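PDB 5AWV: putative hexose oxidase from Nonomuraea sp. ATCC 39727, which probably oxidises a hexose-derived sugar of a teicoplanin-type glycopeptide antibiotic, using a covalently held FAD. Local coordinates for residues Pro247-Thr252 against Pro345-Trp350. Numbering follows the deposited sequence.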
ATOM      1  N   PRO A 247      -3.129   8.231  18.638  1.00 18.87           N
ATOM      2  CA  PRO A 247      -2.732   8.356  20.016  1.00 18.72           C
ATOM      3  C   PRO A 247      -1.604   9.418  20.134  1.00 17.16           C
ATOM      4  O   PRO A 247      -0.703   9.441  19.270  1.00 19.56           O
ATOM      5  CB  PRO A 247      -2.144   6.973  20.364  1.00 19.18           C
ATOM      6  CG  PRO A 247      -2.127   6.235  19.129  1.00 21.63           C
ATOM      7  CD  PRO A 247      -2.924   6.897  18.082  1.00 17.88           C
ATOM      8  N   ALA A 248      -1.639  10.215  21.189  1.00 17.11           N
ATOM      9  CA  ALA A 248      -0.542  11.132  21.478  1.00 18.67           C
ATOM     10  C   ALA A 248       0.784  10.408  21.654  1.00 18.17           C
ATOM     11  O   ALA A 248       1.821  10.840  21.116  1.00 18.36           O
ATOM     12  CB  ALA A 248      -0.857  11.907  22.725  1.00 22.12           C
ATOM     13  N   THR A 249       0.732   9.242  22.335  1.00 17.83           N
ATOM     14  CA  THR A 249       1.903   8.446  22.628  1.00 17.15           C
ATOM     15  C   THR A 249       1.597   6.960  22.608  1.00 16.45           C
ATOM     16  O   THR A 249       0.446   6.565  22.792  1.00 16.18           O
ATOM     17  CB  THR A 249       2.505   8.763  24.012  1.00 22.10           C
ATOM     18  OG1 THR A 249       1.561   8.448  24.970  1.00 21.85           O
ATOM     19  CG2 THR A 249       2.827  10.235  24.188  1.00 22.52           C
ATOM     20  N   LEU A 250       2.650   6.193  22.298  1.00 17.10           N
ATOM     21  CA  LEU A 250       2.633   4.750  22.269  1.00 19.55           C
ATOM     22  C   LEU A 250       3.616   4.222  23.304  1.00 20.22           C
ATOM     23  O   LEU A 250       4.721   4.804  23.477  1.00 21.22           O
ATOM     24  CB  LEU A 250       3.057   4.260  20.888  1.00 18.68           C
ATOM     25  CG  LEU A 250       2.104   4.690  19.758  1.00 21.05           C
ATOM     26  CD1 LEU A 250       2.824   4.517  18.416  1.00 26.55           C
ATOM     27  CD2 LEU A 250       0.812   3.882  19.734  1.00 21.33           C
ATOM     28  N   LEU A 251       3.220   3.170  23.985  1.00 16.85           N
ATOM     29  CA  LEU A 251       4.194   2.342  24.677  1.00 20.20           C
ATOM     30  C   LEU A 251       4.681   1.228  23.770  1.00 19.30           C
ATOM     31  O   LEU A 251       3.898   0.477  23.170  1.00 17.55           O
ATOM     32  CB  LEU A 251       3.517   1.831  25.968  1.00 24.68           C
ATOM     33  CG  LEU A 251       4.260   1.464  27.229  1.00 35.41           C
ATOM     34  CD1 LEU A 251       5.190   2.596  27.694  1.00 40.31           C
ATOM     35  CD2 LEU A 251       3.223   1.134  28.321  1.00 36.94           C
ATOM     36  N   THR A 252       5.978   1.127  23.627  1.00 17.19           N
ATOM     37  CA  THR A 252       6.597   0.181  22.718  1.00 19.48           C
ATOM     38  C   THR A 252       7.637  -0.740  23.395  1.00 19.97           C
ATOM     39  O   THR A 252       8.312  -0.342  24.347  1.00 19.90           O
ATOM     40  CB  THR A 252       7.266   0.904  21.551  1.00 20.51           C
ATOM     41  OG1 THR A 252       8.362   1.701  22.037  1.00 25.40           O
ATOM     42  CG2 THR A 252       6.234   1.858  20.810  1.00 21.53           C
ATOM     43  N   PRO A 345       9.891  -1.213  28.542  1.00 25.83           N
ATOM     44  CA  PRO A 345       9.171  -0.439  27.495  1.00 25.72           C
ATOM     45  C   PRO A 345       9.569   1.066  27.434  1.00 27.18           C
ATOM     46  O   PRO A 345       9.915   1.644  28.443  1.00 26.47           O
ATOM     47  CB  PRO A 345       7.705  -0.539  27.899  1.00 25.37           C
ATOM     48  CG  PRO A 345       7.668  -1.229  29.203  1.00 30.77           C
ATOM     49  CD  PRO A 345       9.036  -1.587  29.677  1.00 27.45           C
ATOM     50  N   ILE A 346       9.400   1.668  26.263  1.00 23.85           N
ATOM     51  CA  ILE A 346       9.677   3.063  26.008  1.00 26.89           C
ATOM     52  C   ILE A 346       8.370   3.736  25.566  1.00 25.95           C
ATOM     53  O   ILE A 346       7.615   3.178  24.765  1.00 25.50           O
ATOM     54  CB  ILE A 346      10.748   3.099  24.920  1.00 30.83           C
ATOM     55  CG1 ILE A 346      12.062   2.543  25.490  1.00 39.81           C
ATOM     56  CG2 ILE A 346      11.004   4.498  24.441  1.00 35.55           C
ATOM     57  CD1 ILE A 346      13.148   2.305  24.440  1.00 43.21           C
ATOM     58  N   GLU A 347       8.090   4.917  26.073  1.00 25.80           N
ATOM     59  CA  GLU A 347       6.950   5.708  25.615  1.00 30.34           C
ATOM     60  C   GLU A 347       7.409   6.605  24.474  1.00 30.06           C
ATOM     61  O   GLU A 347       8.439   7.259  24.594  1.00 31.52           O
ATOM     62  CB  GLU A 347       6.340   6.493  26.753  1.00 33.31           C
ATOM     63  CG  GLU A 347       5.096   7.240  26.348  1.00 38.02           C
ATOM     64  CD  GLU A 347       4.255   7.707  27.516  1.00 46.33           C
ATOM     65  OE1 GLU A 347       3.236   8.396  27.290  1.00 46.14           O
ATOM     66  OE2 GLU A 347       4.599   7.379  28.660  1.00 48.02           O
ATOM     67  N   GLN A 348       6.777   6.503  23.311  1.00 25.71           N
ATOM     68  CA  GLN A 348       7.159   7.341  22.131  1.00 26.97           C
ATOM     69  C   GLN A 348       6.004   8.194  21.656  1.00 22.47           C
ATOM     70  O   GLN A 348       4.889   7.730  21.620  1.00 18.43           O
ATOM     71  CB  GLN A 348       7.517   6.435  20.971  1.00 34.17           C
ATOM     72  CG  GLN A 348       8.534   5.395  21.358  1.00 40.99           C
ATOM     73  CD  GLN A 348       9.249   4.859  20.160  1.00 43.25           C
ATOM     74  OE1 GLN A 348       9.969   5.590  19.500  1.00 58.55           O
ATOM     75  NE2 GLN A 348       9.053   3.607  19.863  1.00 40.21           N
ATOM     76  N   ARG A 349       6.288   9.418  21.218  1.00 21.02           N
ATOM     77  CA  ARG A 349       5.277  10.277  20.702  1.00 20.32           C
ATOM     78  C   ARG A 349       4.916   9.838  19.266  1.00 17.38           C
ATOM     79  O   ARG A 349       5.751   9.337  18.544  1.00 16.35           O
ATOM     80  CB  ARG A 349       5.751  11.726  20.649  1.00 24.87           C
ATOM     81  CG  ARG A 349       6.227  12.332  21.968  1.00 26.35           C
ATOM     82  CD  ARG A 349       6.461  13.841  21.729  1.00 28.45           C
ATOM     83  NE  ARG A 349       7.430  14.134  20.650  1.00 27.86           N
ATOM     84  CZ  ARG A 349       8.755  14.130  20.776  1.00 26.78           C
ATOM     85  NH1 ARG A 349       9.345  13.799  21.921  1.00 29.49           N
ATOM     86  NH2 ARG A 349       9.510  14.370  19.730  1.00 26.71           N
ATOM     87  N   TRP A 350       3.699  10.114  18.871  1.00 17.52           N
ATOM     88  CA  TRP A 350       3.268   9.863  17.523  1.00 19.75           C
ATOM     89  C   TRP A 350       4.140  10.633  16.527  1.00 19.35           C
ATOM     90  O   TRP A 350       4.395  11.848  16.694  1.00 20.08           O
ATOM     91  CB  TRP A 350       1.826  10.288  17.388  1.00 20.20           C
ATOM     92  CG  TRP A 350       1.238   9.962  16.074  1.00 19.44           C
ATOM     93  CD1 TRP A 350       0.948  10.823  15.008  1.00 18.75           C
ATOM     94  CD2 TRP A 350       0.853   8.687  15.677  1.00 20.59           C
ATOM     95  NE1 TRP A 350       0.380  10.112  13.964  1.00 20.90           N
ATOM     96  CE2 TRP A 350       0.363   8.789  14.330  1.00 21.61           C
ATOM     97  CE3 TRP A 350       0.973   7.437  16.267  1.00 22.66           C
ATOM     98  CZ2 TRP A 350      -0.078   7.687  13.616  1.00 25.95           C
ATOM     99  CZ3 TRP A 350       0.507   6.334  15.551  1.00 24.55           C
ATOM    100  CH2 TRP A 350       0.018   6.462  14.245  1.00 26.70           C
TER
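Strands 249-252 and 346-349 run antiparallel, L250 with Q348 and T252 with I346 forming the hydrogen-bonded pairs. The two bonds between L250 and Q348 are short and nearly straight, Q348 N reaching L250 O at 2.7 Å. Beyond them W350 N bonds to A248 O at 3.0 Å, approaching from above the carbonyl plane. On the face of L250 and T252, the Q348 side chain leaves with CG anti to the carbonyl carbon (chi1 -52°). Its CB lies 4.1 Å from L250 O, CG and CD pass T252 OG1, the two side chains cross at about a right angle, and NE2 donates to T252 OG1 at 3.0 Å, the hydroxyl lying 24° out of the amide plane. On the other face E347, extended and with CG anti to the backbone N (chi1 -176°), reaches obliquely across to T249, whose OG1 donates to the anti lone pair of E347 OE1 at 2.9 Å. L250 CD1 meets the edge of the W350 indole, 4.1 Å from CE3, and Y139 stands edge-to-face to the same ring. R349 NE hydrogen-bonds to OD1 of N44 of the second subunit. Strand 340-349, outermost within this chain, thus edges the seven-stranded antiparallel sheet, consistent with the substrate domain of berberine-bridge-type flavin oxidases.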